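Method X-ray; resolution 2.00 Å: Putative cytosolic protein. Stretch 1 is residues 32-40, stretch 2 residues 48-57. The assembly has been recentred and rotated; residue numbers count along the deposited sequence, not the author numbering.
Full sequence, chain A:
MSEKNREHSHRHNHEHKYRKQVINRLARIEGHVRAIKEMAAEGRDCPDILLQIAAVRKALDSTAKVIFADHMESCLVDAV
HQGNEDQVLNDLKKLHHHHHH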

# COMPACT_ATOMS: atom_id res chain seq x y z
N HIS A 32 5.87 0.74 -5.93
CA HIS A 32 4.61 1.02 -6.62
C HIS A 32 3.97 2.24 -5.94
O HIS A 32 3.59 3.20 -6.59
N VAL A 33 3.90 2.23 -4.63
CA VAL A 33 3.37 3.41 -3.90
C VAL A 33 4.20 4.67 -4.15
O VAL A 33 3.62 5.79 -4.36
N ARG A 34 5.54 4.49 -4.19
CA ARG A 34 6.45 5.56 -4.55
C ARG A 34 6.08 6.16 -5.88
O ARG A 34 6.13 7.39 -6.06
N ALA A 35 5.69 5.31 -6.83
CA ALA A 35 5.34 5.79 -8.17
C ALA A 35 4.06 6.53 -8.18
O ALA A 35 3.95 7.57 -8.84
N ILE A 36 3.11 6.00 -7.41
CA ILE A 36 1.80 6.62 -7.24
C ILE A 36 1.93 7.99 -6.61
O ILE A 36 1.29 8.95 -7.05
N LYS A 37 2.77 8.07 -5.59
CA LYS A 37 3.17 9.37 -5.01
C LYS A 37 3.71 10.37 -6.10
O LYS A 37 3.36 11.57 -6.11
N GLU A 38 4.53 9.85 -7.01
CA GLU A 38 5.10 10.66 -8.03
C GLU A 38 4.08 10.97 -9.06
O GLU A 38 4.11 12.04 -9.59
N MET A 39 3.15 10.08 -9.35
CA MET A 39 2.06 10.42 -10.23
C MET A 39 1.26 11.60 -9.72
O MET A 39 0.89 12.48 -10.47
N ALA A 40 0.93 11.58 -8.44
CA ALA A 40 0.22 12.67 -7.79
C ALA A 40 1.03 13.95 -7.85
O ALA A 40 0.55 14.98 -8.26
N ASP A 48 -6.08 7.35 -13.52
CA ASP A 48 -4.80 6.66 -13.55
C ASP A 48 -4.34 6.37 -12.13
O ASP A 48 -3.86 5.27 -11.80
N ILE A 49 -4.42 7.40 -11.31
CA ILE A 49 -4.00 7.33 -9.93
C ILE A 49 -4.85 6.35 -9.15
O ILE A 49 -4.31 5.46 -8.46
N LEU A 50 -6.16 6.43 -9.33
CA LEU A 50 -7.06 5.61 -8.54
C LEU A 50 -7.01 4.17 -9.00
O LEU A 50 -7.17 3.29 -8.20
N LEU A 51 -6.75 3.96 -10.28
CA LEU A 51 -6.43 2.62 -10.77
C LEU A 51 -5.27 1.96 -10.07
O LEU A 51 -5.34 0.80 -9.72
N GLN A 52 -4.21 2.74 -9.84
CA GLN A 52 -3.00 2.20 -9.24
C GLN A 52 -3.18 2.01 -7.77
O GLN A 52 -2.71 1.00 -7.25
N ILE A 53 -3.97 2.87 -7.12
CA ILE A 53 -4.25 2.63 -5.72
C ILE A 53 -4.98 1.31 -5.52
O ILE A 53 -4.73 0.56 -4.56
N ALA A 54 -5.97 1.09 -6.37
CA ALA A 54 -6.71 -0.14 -6.27
C ALA A 54 -5.81 -1.34 -6.54
O ALA A 54 -5.92 -2.36 -5.86
N ALA A 55 -4.93 -1.25 -7.51
CA ALA A 55 -3.96 -2.32 -7.75
C ALA A 55 -3.07 -2.61 -6.52
O ALA A 55 -2.89 -3.73 -6.15
N VAL A 56 -2.59 -1.57 -5.86
CA VAL A 56 -1.83 -1.76 -4.64
C VAL A 56 -2.63 -2.42 -3.51
O VAL A 56 -2.12 -3.29 -2.82
N ARG A 57 -3.89 -1.99 -3.29
CA ARG A 57 -4.78 -2.65 -2.30
C ARG A 57 -4.95 -4.15 -2.57
O ARG A 57 -4.97 -4.97 -1.66

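The two stretches are helical segments whose N-to-C directions differ by 164°, close to antiparallel, with a closest axial approach of 10.0 Å. At this separation side chains fill the gap, some of them reaching backbone atoms of the other helix; the two stretches together bury 472 Å² of surface, both sides summed. The backbones come nearest at Ile-36, whose CA lies 6.4 Å from the CA of Ile-49.

Ile-36 occupies the centre. Its CA-to-CB bond points toward the other helix, and the rotamer (chi1 m, chi2 t) extends CD1 into a hole lined by Ile-49, Gln-52, Ile-53 and Val-56, a knob-into-hole arrangement. The tip of the knob reaches the backbone: Ile-36 CD1 is 3.5 Å from Gln-52 C, and the same CD1 is 3.5 Å from Val-56 CG2. Its other branch packs against two isoleucines, with Ile-36 CG2 4.1 Å from Ile-49 CG2 and also 4.1 Å from Ile-53 CG1. Ile-53 takes part although its CA-to-CB bond points away, which fits its small covered area of 14 Å².

Ile-49 starts sideways, but its m, t conformation brings its end nearer to the first helix. There Ile-49 CD1 approaches Ala-40 CA to 3.6 Å, with Ile-49 CD1 4.1 Å from Ala-40 CB, and Ile-49 CG1 lies 3.9 Å from Met-39 CB. Met-39 points toward its partner and adopts m, t, p; the final p turn carries its methyl over the start of the second stretch, placing Met-39 CE 3.6 Å from Asp-48 CB. Along the way Met-39 SD passes 4.0 Å from Gln-52 CG. Asp-48 thus offers its aliphatic carbon to this contact, while its OD2 is hydrogen-bonded elsewhere in the structure.

Toward the other end, Val-56 (chi1 t) bridges the apolar centre and the histidine. Val-56 CG1 meets Val-33 CG2 at 3.9 Å, while Val-56 CG2 sits 3.6 Å from the centroid of the His-32 ring, only 11° off the ring normal. This is a CH-pi contact over the face. The CA-to-CB bond of His-32 points toward the second helix, and its side chain has chi1 t and chi2 near -10°.

The polar edge is formed by His-32 and Gln-52, the latter folded by m, m torsions. Gln-52 OE1 lies at the ring edge, near its plane, 3.1 Å from His-32 CE1. The nitrogen is also close, His-32 NE2 to Gln-52 OE1 being 3.4 Å, but the angle is poor and no hydrogen bond results. Indeed none crosses between the stretches, so their association here rests on packing and the CH-pi contact.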

# COMPACT_ATOMS: atom_id res chain seq x y z
CB HIS A 32 3.79 -0.26 -6.61
CG HIS A 32 2.63 -0.28 -7.55
ND1 HIS A 32 2.18 0.84 -8.24
CD2 HIS A 32 1.78 -1.26 -7.84
CE1 HIS A 32 1.10 0.53 -8.91
NE2 HIS A 32 0.85 -0.74 -8.70
CB VAL A 33 3.16 3.18 -2.35
CG1 VAL A 33 2.52 4.42 -1.74
CG2 VAL A 33 2.26 2.00 -2.04
CB ARG A 34 7.89 5.07 -4.61
CG ARG A 34 8.87 6.17 -5.04
CD ARG A 34 10.34 5.94 -4.64
NE ARG A 34 10.81 4.55 -4.83
CZ ARG A 34 10.96 3.59 -3.88
NH1 ARG A 34 11.39 2.37 -4.25
NH2 ARG A 34 10.70 3.80 -2.55
CB ALA A 35 5.28 4.61 -9.14
CB ILE A 36 0.80 5.75 -6.43
CG1 ILE A 36 0.54 4.37 -7.11
CG2 ILE A 36 -0.53 6.51 -6.26
CD1 ILE A 36 -0.32 3.43 -6.31
CB LYS A 37 4.21 9.11 -3.91
CG LYS A 37 4.74 10.38 -3.24
CD LYS A 37 5.95 10.09 -2.41
CE LYS A 37 7.11 9.86 -3.35
NZ LYS A 37 8.31 9.48 -2.55
CB GLU A 38 6.34 10.01 -8.63
CG GLU A 38 7.53 9.95 -7.69
CD GLU A 38 8.63 8.94 -8.13
OE1 GLU A 38 9.65 8.85 -7.39
OE2 GLU A 38 8.49 8.22 -9.18
CB MET A 39 1.09 9.23 -10.39
CG MET A 39 1.64 8.06 -11.21
SD MET A 39 0.54 6.61 -11.21
CE MET A 39 -0.70 7.19 -12.33
CB ALA A 40 -0.13 12.32 -6.33
CB ASP A 48 -3.69 7.53 -14.24
CG ASP A 48 -4.04 7.89 -15.70
OD1 ASP A 48 -5.19 7.76 -16.12
OD2 ASP A 48 -3.16 8.30 -16.45
CB ILE A 49 -3.92 8.72 -9.29
CG1 ILE A 49 -2.80 9.55 -9.97
CG2 ILE A 49 -3.68 8.59 -7.78
CD1 ILE A 49 -2.55 10.93 -9.38
CB LEU A 50 -8.50 6.11 -8.68
CG LEU A 50 -8.81 7.46 -8.02
CD1 LEU A 50 -10.31 7.67 -8.15
CD2 LEU A 50 -8.38 7.61 -6.56
CB LEU A 51 -6.11 2.66 -12.28
CG LEU A 51 -6.21 1.34 -13.02
CD1 LEU A 51 -7.69 1.08 -13.33
CD2 LEU A 51 -5.34 1.32 -14.27
CB GLN A 52 -1.79 3.08 -9.56
CG GLN A 52 -1.49 3.17 -11.05
CD GLN A 52 -1.32 1.82 -11.74
OE1 GLN A 52 -1.01 0.80 -11.13
NE2 GLN A 52 -1.62 1.81 -13.02
CB ILE A 53 -5.02 3.79 -5.08
CG1 ILE A 53 -4.10 5.04 -4.99
CG2 ILE A 53 -5.44 3.45 -3.64
CD1 ILE A 53 -4.75 6.32 -4.50
CB ALA A 54 -7.85 -0.13 -7.21
CB ALA A 55 -3.13 -1.97 -8.93
CB VAL A 56 -1.21 -0.42 -4.17
CG1 VAL A 56 -0.54 -0.59 -2.80
CG2 VAL A 56 -0.17 0.10 -5.16
CB ARG A 57 -6.11 -1.91 -2.18
CG ARG A 57 -5.94 -0.47 -1.62
CD ARG A 57 -7.28 0.22 -1.27
NE ARG A 57 -7.95 -0.39 -0.09
CZ ARG A 57 -9.01 -1.20 -0.12
NH1 ARG A 57 -9.56 -1.52 -1.24
NH2 ARG A 57 -9.53 -1.70 0.99